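Local coordinates for muconate lactonizing enzyme (Corynebacterium glutamicum, PDB 3I4K), which belongs to the enolase superfamily, pairing a capping N-terminal domain with a magnesium-binding barrel domain of the mandelate racemase and muconate lactonizing enzyme family, at residues V126-V140 against Y347-L360. Residues are numbered along the deposited sequence; the frame is centred on the assembly and turned at random.
Sequences VRDLLGGTVRDKVDV and YKDGQVAIPQGPGL
Ile354 reaches over the backbone of Asp136 and Lys137, where the two strands begin to pair. Ile354 CB lies 3.7 Å from Asp136 O. CG1 sits over the same carbonyl group, and chi1 of -79° sets it beside the Ile354 nitrogen. Ile354 CD1 ends 3.2 Å from Lys137 N and also meets Val138 CG1. The other branch, CG2, turns to Arg127 NH1. Ile354 N donates to Asp136 O at 3.0 Å, so backbone and side chain grip the same peptide.

Strands 137-139 and 351-353 run antiparallel. Val138 and Val352 exchange two backbone bonds, and Val140 N donates to Gly350 O at 2.9 Å. A water donates to both Gly350 O and Val140 O. On one face Val138 CG2 packs on Val352 CG1. From beyond the paired strands Val140 CG2 meets Val352 CG1 at 3.4 Å, tighter than usual van der Waals contact. Val352 CG2 lies over a face of the Tyr347 ring, offset toward its rim; the ring OH is bonded to Leu330 O. Lys137 and Ala353 point to the other face.

Further along, the extended Arg127 chain carries its guanidinium to Gln356, whose NE2 lies over one face. The two planes are 39° apart. Val126 N donates to Gly359 O, and Val126 CG2 packs on Leu360 CD1.

Strand 137-144 is the first of the parallel barrel strands. A type I' turn, Lys348 to Gln351, joins strands 347-348 and 351-353, which extend the sheet beside it. Backbone bonds set the register, while the faces differ in chemistry: buried Val138 and Val352 make one apolar, and exposed Lys137 gives the other a charged, solvent-facing character.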
loop_
_atom_site.group_PDB
_atom_site.type_symbol
_atom_site.label_atom_id
_atom_site.label_comp_id
_atom_site.label_asym_id
_atom_site.label_seq_id
_atom_site.Cartn_x
_atom_site.Cartn_y
_atom_site.Cartn_z
ATOM N N VAL A 126 16.825 -1.899 -1.268
ATOM C CA VAL A 126 15.707 -1.076 -0.820
ATOM C C VAL A 126 14.376 -1.819 -1.006
ATOM O O VAL A 126 13.435 -1.615 -0.237
ATOM C CB VAL A 126 15.661 0.259 -1.588
ATOM C CG1 VAL A 126 14.242 0.801 -1.614
ATOM C CG2 VAL A 126 16.594 1.272 -0.921
ATOM N N ARG A 127 14.304 -2.686 -2.013
ATOM C CA ARG A 127 13.082 -3.442 -2.297
ATOM C C ARG A 127 12.683 -4.415 -1.187
ATOM O O ARG A 127 11.519 -4.796 -1.080
ATOM C CB ARG A 127 13.232 -4.225 -3.597
ATOM C CG ARG A 127 14.370 -5.220 -3.560
ATOM C CD ARG A 127 14.454 -6.021 -4.828
ATOM N NE ARG A 127 15.536 -6.993 -4.761
ATOM C CZ ARG A 127 16.823 -6.678 -4.858
ATOM N NH1 ARG A 127 17.183 -5.414 -5.037
ATOM N NH2 ARG A 127 17.746 -7.627 -4.763
ATOM N N ASP A 128 13.645 -4.838 -0.377
ATOM C CA ASP A 128 13.333 -5.758 0.708
ATOM C C ASP A 128 12.611 -5.027 1.839
ATOM O O ASP A 128 12.204 -5.638 2.821
ATOM C CB ASP A 128 14.600 -6.434 1.236
ATOM C CG ASP A 128 15.138 -7.491 0.289
ATOM O OD1 ASP A 128 14.457 -7.835 -0.706
ATOM O OD2 ASP A 128 16.249 -7.988 0.552
ATOM N N LEU A 129 12.466 -3.712 1.709
ATOM C CA LEU A 129 11.741 -2.948 2.714
ATOM C C LEU A 129 10.367 -2.666 2.116
ATOM O O LEU A 129 9.483 -2.112 2.778
ATOM C CB LEU A 129 12.444 -1.625 3.021
ATOM C CG LEU A 129 13.843 -1.666 3.642
ATOM C CD1 LEU A 129 14.267 -0.257 4.018
ATOM C CD2 LEU A 129 13.835 -2.555 4.866
ATOM N N LEU A 130 10.199 -3.084 0.862
ATOM C CA LEU A 130 8.965 -2.863 0.113
ATOM C C LEU A 130 8.232 -4.138 -0.310
ATOM O O LEU A 130 7.442 -4.104 -1.246
ATOM C CB LEU A 130 9.273 -2.033 -1.138
ATOM C CG LEU A 130 10.003 -0.706 -0.908
ATOM C CD1 LEU A 130 10.415 -0.117 -2.241
ATOM C CD2 LEU A 130 9.114 0.256 -0.132
ATOM N N GLY A 131 8.504 -5.255 0.360
ATOM C CA GLY A 131 7.824 -6.494 0.022
ATOM C C GLY A 131 8.645 -7.595 -0.630
ATOM O O GLY A 131 8.130 -8.689 -0.878
ATOM N N GLY A 132 9.915 -7.332 -0.912
ATOM C CA GLY A 132 10.736 -8.353 -1.540
ATOM C C GLY A 132 10.725 -8.240 -3.047
ATOM O O GLY A 132 10.350 -7.202 -3.591
ATOM N N THR A 133 11.116 -9.298 -3.745
ATOM C CA THR A 133 11.146 -9.204 -5.195
ATOM C C THR A 133 10.076 -10.011 -5.924
ATOM O O THR A 133 9.730 -11.121 -5.524
ATOM C CB THR A 133 12.556 -9.571 -5.748
ATOM O OG1 THR A 133 12.648 -10.976 -5.989
ATOM C CG2 THR A 133 13.622 -9.187 -4.747
ATOM N N VAL A 134 9.549 -9.404 -6.988
ATOM C CA VAL A 134 8.534 -9.989 -7.852
ATOM C C VAL A 134 9.176 -10.184 -9.225
ATOM O O VAL A 134 8.796 -11.081 -9.986
ATOM C CB VAL A 134 7.323 -9.031 -8.047
ATOM C CG1 VAL A 134 6.282 -9.681 -8.946
ATOM C CG2 VAL A 134 6.711 -8.665 -6.713
ATOM N N ARG A 135 10.154 -9.330 -9.531
ATOM C CA ARG A 135 10.855 -9.366 -10.814
ATOM C C ARG A 135 12.274 -8.821 -10.661
ATOM O O ARG A 135 12.562 -8.057 -9.729
ATOM C CB ARG A 135 10.104 -8.516 -11.836
ATOM C CG ARG A 135 10.042 -7.048 -11.429
ATOM C CD ARG A 135 9.232 -6.178 -12.382
ATOM N NE ARG A 135 7.826 -6.054 -11.995
ATOM C CZ ARG A 135 6.848 -6.772 -12.526
ATOM N NH1 ARG A 135 7.130 -7.671 -13.461
ATOM N NH2 ARG A 135 5.594 -6.572 -12.151
ATOM N N ASP A 136 13.160 -9.209 -11.579
ATOM C CA ASP A 136 14.543 -8.741 -11.528
ATOM C C ASP A 136 14.922 -7.950 -12.769
ATOM O O ASP A 136 16.088 -7.613 -12.964
ATOM C CB ASP A 136 15.516 -9.914 -11.334
ATOM C CG ASP A 136 15.273 -11.058 -12.307
ATOM O OD1 ASP A 136 15.164 -10.809 -13.523
ATOM O OD2 ASP A 136 15.204 -12.222 -11.849
ATOM N N LYS A 137 13.927 -7.657 -13.601
ATOM C CA LYS A 137 14.137 -6.885 -14.822
ATOM C C LYS A 137 12.792 -6.371 -15.336
ATOM O O LYS A 137 11.769 -7.046 -15.208
ATOM C CB LYS A 137 14.812 -7.742 -15.892
ATOM C CG LYS A 137 13.927 -8.828 -16.455
ATOM C CD LYS A 137 14.651 -9.633 -17.524
ATOM C CE LYS A 137 13.735 -10.706 -18.107
ATOM N NZ LYS A 137 14.337 -11.383 -19.290
ATOM N N VAL A 138 12.799 -5.181 -15.926
ATOM C CA VAL A 138 11.575 -4.577 -16.442
ATOM C C VAL A 138 11.720 -4.122 -17.885
ATOM O O VAL A 138 12.832 -3.940 -18.384
ATOM C CB VAL A 138 11.162 -3.337 -15.596
ATOM C CG1 VAL A 138 10.880 -3.748 -14.156
ATOM C CG2 VAL A 138 12.268 -2.285 -15.625
ATOM N N ASP A 139 10.595 -3.953 -18.568
ATOM C CA ASP A 139 10.646 -3.467 -19.932
ATOM C C ASP A 139 10.815 -1.955 -19.860
ATOM O O ASP A 139 10.401 -1.316 -18.886
ATOM C CB ASP A 139 9.378 -3.841 -20.690
ATOM C CG ASP A 139 9.296 -5.334 -20.962
ATOM O OD1 ASP A 139 10.314 -5.907 -21.409
ATOM O OD2 ASP A 139 8.227 -5.937 -20.736
ATOM N N VAL A 140 11.442 -1.388 -20.882
ATOM C CA VAL A 140 11.681 0.042 -20.911
ATOM C C VAL A 140 11.222 0.660 -22.218
ATOM O O VAL A 140 11.636 0.242 -23.305
ATOM C CB VAL A 140 13.187 0.355 -20.690
ATOM C CG1 VAL A 140 13.426 1.871 -20.706
ATOM C CG2 VAL A 140 13.641 -0.230 -19.363
ATOM N N TYR A 347 21.197 -1.994 -19.850
ATOM C CA TYR A 347 20.060 -1.855 -20.750
ATOM C C TYR A 347 20.293 -2.715 -21.972
ATOM O O TYR A 347 21.154 -2.404 -22.795
ATOM C CB TYR A 347 19.900 -0.403 -21.212
ATOM C CG TYR A 347 19.421 0.547 -20.150
ATOM C CD1 TYR A 347 18.055 0.710 -19.890
ATOM C CD2 TYR A 347 20.330 1.291 -19.399
ATOM C CE1 TYR A 347 17.612 1.596 -18.910
ATOM C CE2 TYR A 347 19.899 2.177 -18.418
ATOM C CZ TYR A 347 18.538 2.325 -18.178
ATOM O OH TYR A 347 18.123 3.202 -17.204
ATOM N N LYS A 348 19.543 -3.802 -22.094
ATOM C CA LYS A 348 19.688 -4.662 -23.257
ATOM C C LYS A 348 18.373 -5.334 -23.607
ATOM O O LYS A 348 17.554 -5.615 -22.734
ATOM C CB LYS A 348 20.778 -5.720 -23.027
ATOM C CG LYS A 348 20.503 -6.704 -21.905
ATOM C CD LYS A 348 21.616 -7.745 -21.816
ATOM C CE LYS A 348 21.398 -8.703 -20.649
ATOM N NZ LYS A 348 22.528 -9.669 -20.496
ATOM N N ASP A 349 18.173 -5.565 -24.897
ATOM C CA ASP A 349 16.966 -6.213 -25.385
ATOM C C ASP A 349 15.676 -5.543 -24.902
ATOM O O ASP A 349 14.699 -6.216 -24.575
ATOM C CB ASP A 349 16.981 -7.691 -24.984
ATOM C CG ASP A 349 18.210 -8.419 -25.505
ATOM O OD1 ASP A 349 18.396 -8.457 -26.743
ATOM O OD2 ASP A 349 18.991 -8.946 -24.678
ATOM N N GLY A 350 15.685 -4.215 -24.856
ATOM C CA GLY A 350 14.503 -3.480 -24.444
ATOM C C GLY A 350 14.205 -3.499 -22.960
ATOM O O GLY A 350 13.117 -3.105 -22.533
ATOM N N GLN A 351 15.167 -3.944 -22.164
ATOM C CA GLN A 351 14.962 -3.997 -20.730
ATOM C C GLN A 351 16.143 -3.430 -19.971
ATOM O O GLN A 351 17.133 -3.001 -20.550
ATOM C CB GLN A 351 14.744 -5.442 -20.279
ATOM C CG GLN A 351 13.788 -6.247 -21.140
ATOM C CD GLN A 351 13.261 -7.463 -20.404
ATOM O OE1 GLN A 351 12.309 -7.366 -19.625
ATOM N NE2 GLN A 351 13.889 -8.608 -20.627
ATOM N N VAL A 352 16.016 -3.434 -18.658
ATOM C CA VAL A 352 17.072 -2.980 -17.777
ATOM C C VAL A 352 16.939 -3.847 -16.533
ATOM O O VAL A 352 15.828 -4.080 -16.045
ATOM C CB VAL A 352 16.922 -1.487 -17.413
ATOM C CG1 VAL A 352 15.577 -1.228 -16.770
ATOM C CG2 VAL A 352 18.051 -1.068 -16.481
ATOM N N ALA A 353 18.062 -4.356 -16.042
ATOM C CA ALA A 353 18.045 -5.213 -14.868
ATOM C C ALA A 353 17.983 -4.383 -13.601
ATOM O O ALA A 353 18.513 -3.277 -13.552
ATOM C CB ALA A 353 19.284 -6.102 -14.852
ATOM N N ILE A 354 17.320 -4.916 -12.583
ATOM C CA ILE A 354 17.206 -4.226 -11.311
ATOM C C ILE A 354 18.572 -4.237 -10.644
ATOM O O ILE A 354 19.260 -5.256 -10.636
ATOM C CB ILE A 354 16.179 -4.917 -10.368
ATOM C CG1 ILE A 354 14.744 -4.548 -10.772
ATOM C CG2 ILE A 354 16.417 -4.476 -8.921
ATOM C CD1 ILE A 354 14.381 -4.874 -12.189
ATOM N N PRO A 355 18.984 -3.095 -10.081
ATOM C CA PRO A 355 20.277 -2.965 -9.405
ATOM C C PRO A 355 20.398 -3.876 -8.190
ATOM O O PRO A 355 19.738 -3.663 -7.172
ATOM C CB PRO A 355 20.312 -1.493 -9.010
ATOM C CG PRO A 355 19.487 -0.846 -10.072
ATOM C CD PRO A 355 18.320 -1.786 -10.176
ATOM N N GLN A 356 21.246 -4.893 -8.302
ATOM C CA GLN A 356 21.458 -5.820 -7.199
ATOM C C GLN A 356 22.435 -5.185 -6.216
ATOM O O GLN A 356 23.328 -4.432 -6.610
ATOM C CB GLN A 356 22.013 -7.145 -7.725
ATOM C CG GLN A 356 21.060 -7.879 -8.654
ATOM C CD GLN A 356 19.785 -8.312 -7.953
ATOM O OE1 GLN A 356 19.810 -9.169 -7.067
ATOM N NE2 GLN A 356 18.659 -7.718 -8.342
ATOM N N GLY A 357 22.255 -5.477 -4.934
ATOM C CA GLY A 357 23.132 -4.913 -3.927
ATOM C C GLY A 357 22.367 -4.111 -2.892
ATOM O O GLY A 357 21.186 -3.813 -3.077
ATOM N N PRO A 358 23.027 -3.734 -1.790
ATOM C CA PRO A 358 22.412 -2.960 -0.709
ATOM C C PRO A 358 21.860 -1.613 -1.171
ATOM O O PRO A 358 22.213 -1.123 -2.247
ATOM C CB PRO A 358 23.559 -2.805 0.287
ATOM C CG PRO A 358 24.755 -2.727 -0.610
ATOM C CD PRO A 358 24.482 -3.845 -1.589
ATOM N N GLY A 359 21.002 -1.017 -0.345
ATOM C CA GLY A 359 20.418 0.270 -0.682
ATOM C C GLY A 359 19.767 0.245 -2.051
ATOM O O GLY A 359 19.133 -0.747 -2.410
ATOM N N LEU A 360 19.925 1.321 -2.821
ATOM C CA LEU A 360 19.335 1.371 -4.155
ATOM C C LEU A 360 20.020 0.391 -5.097
ATOM O O LEU A 360 19.523 0.120 -6.190
ATOM C CB LEU A 360 19.424 2.782 -4.752
ATOM C CG LEU A 360 18.483 3.897 -4.286
ATOM C CD1 LEU A 360 17.118 3.321 -3.950
ATOM C CD2 LEU A 360 19.062 4.588 -3.086
HETATM O O HOH W 1 11.124 -2.392 -24.573
#